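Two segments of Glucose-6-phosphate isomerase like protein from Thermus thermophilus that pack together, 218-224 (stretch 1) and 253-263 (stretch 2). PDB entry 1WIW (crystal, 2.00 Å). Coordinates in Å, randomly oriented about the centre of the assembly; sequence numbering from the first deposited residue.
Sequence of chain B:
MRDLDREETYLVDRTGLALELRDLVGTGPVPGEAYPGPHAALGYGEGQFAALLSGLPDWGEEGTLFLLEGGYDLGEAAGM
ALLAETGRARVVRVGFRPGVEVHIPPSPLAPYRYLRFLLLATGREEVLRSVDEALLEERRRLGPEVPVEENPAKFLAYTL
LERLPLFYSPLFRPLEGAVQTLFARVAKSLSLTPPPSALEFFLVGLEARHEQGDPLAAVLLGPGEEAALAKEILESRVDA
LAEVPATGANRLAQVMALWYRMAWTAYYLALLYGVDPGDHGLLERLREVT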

# COMPACT_ATOMS: atom_id res chain seq x y z
N ALA B 218 7.71 10.17 11.57
CA ALA B 218 6.42 10.34 10.91
C ALA B 218 6.49 11.53 9.97
O ALA B 218 6.99 12.59 10.33
CB ALA B 218 5.33 10.55 11.95
N VAL B 219 6.01 11.33 8.74
CA VAL B 219 6.01 12.41 7.76
C VAL B 219 4.59 12.57 7.25
O VAL B 219 4.11 11.78 6.44
CB VAL B 219 6.94 12.09 6.57
CG1 VAL B 219 6.96 13.25 5.60
CG2 VAL B 219 8.34 11.80 7.07
N LEU B 220 3.90 13.60 7.74
CA LEU B 220 2.53 13.85 7.32
C LEU B 220 2.55 14.71 6.06
O LEU B 220 2.98 15.86 6.08
CB LEU B 220 1.76 14.54 8.45
CG LEU B 220 1.88 13.85 9.82
CD1 LEU B 220 1.04 14.58 10.85
CD2 LEU B 220 1.45 12.40 9.71
N LEU B 221 2.07 14.13 4.96
CA LEU B 221 2.06 14.82 3.68
C LEU B 221 0.75 15.54 3.36
O LEU B 221 -0.27 14.91 3.11
CB LEU B 221 2.36 13.80 2.57
CG LEU B 221 3.72 13.11 2.67
CD1 LEU B 221 3.78 11.92 1.74
CD2 LEU B 221 4.80 14.12 2.34
N GLY B 222 0.79 16.87 3.37
CA GLY B 222 -0.40 17.63 3.02
C GLY B 222 -1.41 17.94 4.11
O GLY B 222 -1.30 17.46 5.24
N PRO B 223 -2.44 18.74 3.78
CA PRO B 223 -3.51 19.16 4.69
C PRO B 223 -4.64 18.15 4.85
O PRO B 223 -4.69 17.13 4.16
CB PRO B 223 -4.00 20.45 4.04
CG PRO B 223 -3.95 20.09 2.59
CD PRO B 223 -2.60 19.37 2.46
N GLY B 224 -5.56 18.46 5.76
CA GLY B 224 -6.69 17.58 6.01
C GLY B 224 -6.97 17.36 7.48
O GLY B 224 -6.06 17.43 8.31
N ALA B 253 -2.53 19.26 -8.00
CA ALA B 253 -1.28 20.03 -7.98
C ALA B 253 -0.56 19.81 -6.65
O ALA B 253 0.65 19.62 -6.62
CB ALA B 253 -1.57 21.51 -8.19
N GLN B 254 -1.32 19.85 -5.56
CA GLN B 254 -0.77 19.65 -4.23
C GLN B 254 -0.09 18.28 -4.12
O GLN B 254 1.01 18.15 -3.55
CB GLN B 254 -1.87 19.78 -3.17
CG GLN B 254 -2.39 21.21 -3.01
CD GLN B 254 -3.40 21.33 -1.88
OE1 GLN B 254 -4.48 20.74 -1.94
NE2 GLN B 254 -3.06 22.09 -0.85
N VAL B 255 -0.73 17.25 -4.66
CA VAL B 255 -0.16 15.90 -4.60
C VAL B 255 1.19 15.87 -5.32
O VAL B 255 2.18 15.40 -4.78
CB VAL B 255 -1.11 14.86 -5.24
CG1 VAL B 255 -0.36 13.54 -5.50
CG2 VAL B 255 -2.29 14.60 -4.30
N MSE B 256 1.22 16.39 -6.54
CA MSE B 256 2.45 16.40 -7.33
C MSE B 256 3.54 17.27 -6.68
O MSE B 256 4.72 16.94 -6.75
CB MSE B 256 2.13 16.88 -8.74
CG MSE B 256 2.63 15.96 -9.85
SE MSE B 256 2.32 14.06 -9.58
CE MSE B 256 0.39 14.07 -9.57
N ALA B 257 3.14 18.37 -6.05
CA ALA B 257 4.10 19.25 -5.37
C ALA B 257 4.72 18.49 -4.20
O ALA B 257 5.92 18.60 -3.95
CB ALA B 257 3.41 20.52 -4.88
N LEU B 258 3.90 17.73 -3.48
CA LEU B 258 4.40 16.95 -2.35
C LEU B 258 5.36 15.90 -2.90
O LEU B 258 6.46 15.73 -2.39
CB LEU B 258 3.24 16.26 -1.62
CG LEU B 258 2.37 17.13 -0.71
CD1 LEU B 258 1.12 16.36 -0.31
CD2 LEU B 258 3.16 17.55 0.53
N TRP B 259 4.93 15.21 -3.95
CA TRP B 259 5.75 14.18 -4.59
C TRP B 259 7.11 14.76 -5.02
O TRP B 259 8.15 14.16 -4.79
CB TRP B 259 5.01 13.62 -5.81
CG TRP B 259 5.80 12.62 -6.61
CD1 TRP B 259 5.91 11.28 -6.37
CD2 TRP B 259 6.59 12.89 -7.77
NE1 TRP B 259 6.72 10.70 -7.32
CE2 TRP B 259 7.16 11.67 -8.19
CE3 TRP B 259 6.88 14.06 -8.49
CZ2 TRP B 259 8.00 11.58 -9.30
CZ3 TRP B 259 7.72 13.96 -9.61
CH2 TRP B 259 8.27 12.73 -10.00
N TYR B 260 7.08 15.93 -5.65
CA TYR B 260 8.30 16.59 -6.13
C TYR B 260 9.24 16.97 -4.97
O TYR B 260 10.45 16.74 -5.05
CB TYR B 260 7.95 17.85 -6.93
CG TYR B 260 9.13 18.55 -7.58
CD1 TYR B 260 9.88 17.92 -8.57
CD2 TYR B 260 9.45 19.87 -7.25
CE1 TYR B 260 10.93 18.58 -9.22
CE2 TYR B 260 10.51 20.54 -7.89
CZ TYR B 260 11.24 19.89 -8.88
OH TYR B 260 12.26 20.55 -9.53
N ARG B 261 8.70 17.54 -3.91
CA ARG B 261 9.55 17.91 -2.77
C ARG B 261 10.16 16.66 -2.14
O ARG B 261 11.27 16.70 -1.61
CB ARG B 261 8.74 18.67 -1.71
CG ARG B 261 9.58 19.05 -0.50
CD ARG B 261 8.78 19.77 0.58
NE ARG B 261 8.29 21.06 0.14
CZ ARG B 261 7.93 22.04 0.97
NH1 ARG B 261 7.48 23.19 0.50
NH2 ARG B 261 8.03 21.86 2.28
N MSE B 262 9.43 15.54 -2.17
CA MSE B 262 9.96 14.30 -1.61
C MSE B 262 11.04 13.71 -2.51
O MSE B 262 11.96 13.05 -2.04
CB MSE B 262 8.83 13.29 -1.39
CG MSE B 262 7.87 13.69 -0.28
SE MSE B 262 8.73 13.90 1.47
CE MSE B 262 7.54 12.81 2.49
N ALA B 263 10.94 13.94 -3.82
CA ALA B 263 11.96 13.42 -4.73
C ALA B 263 13.26 14.13 -4.38
O ALA B 263 14.32 13.51 -4.28
CB ALA B 263 11.58 13.70 -6.19

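Strand 218-221 runs roughly antiparallel to helix 253-263, at 147°, with the axes 10.7 Å apart at closest approach. No hydrogen bond links the two stretches. Apolar packing holds them together, and the contact buries 289 Å² in total.

Ala218 does not reach the helix. Val219 points toward it, and Val219 CG1 lies 3.2 Å from CE of Met262, a selenomethionine. Leu220 points away, in the usual alternation of a strand, and makes no contact. Leu221 points toward the helix again. Leu221 CD2 sits 3.0 Å from Met262 CE, a very tight approach, so the Met262 methyl meets both Val219 and Leu221. The flexible, unbranched Met262 side chain suits this reach. Leu221 CB also lies 4.0 Å from Leu258 CD1. Val219, Leu221, Leu258 and Met262 are all buried, and apolar side chains suit a place where they meet one another.

At Gly222 the strand has ended. Gly222 N is 3.7 Å from Leu258 CD1. A CB on Gly222 would lie 3.2 Å from Leu258 CD1 and clash with Pro223 CD; the backbone angles alone also call for glycine. Exposed Pro223 closes the contact, with Pro223 CG 4.1 Å from Gln254 NE2. That amide nitrogen is hydrogen-bonded elsewhere in the structure. Gly224, the N-cap of the next helix, makes no contact.

Gln254, Leu258 and Met262 recur every four residues, which places them along one helix face.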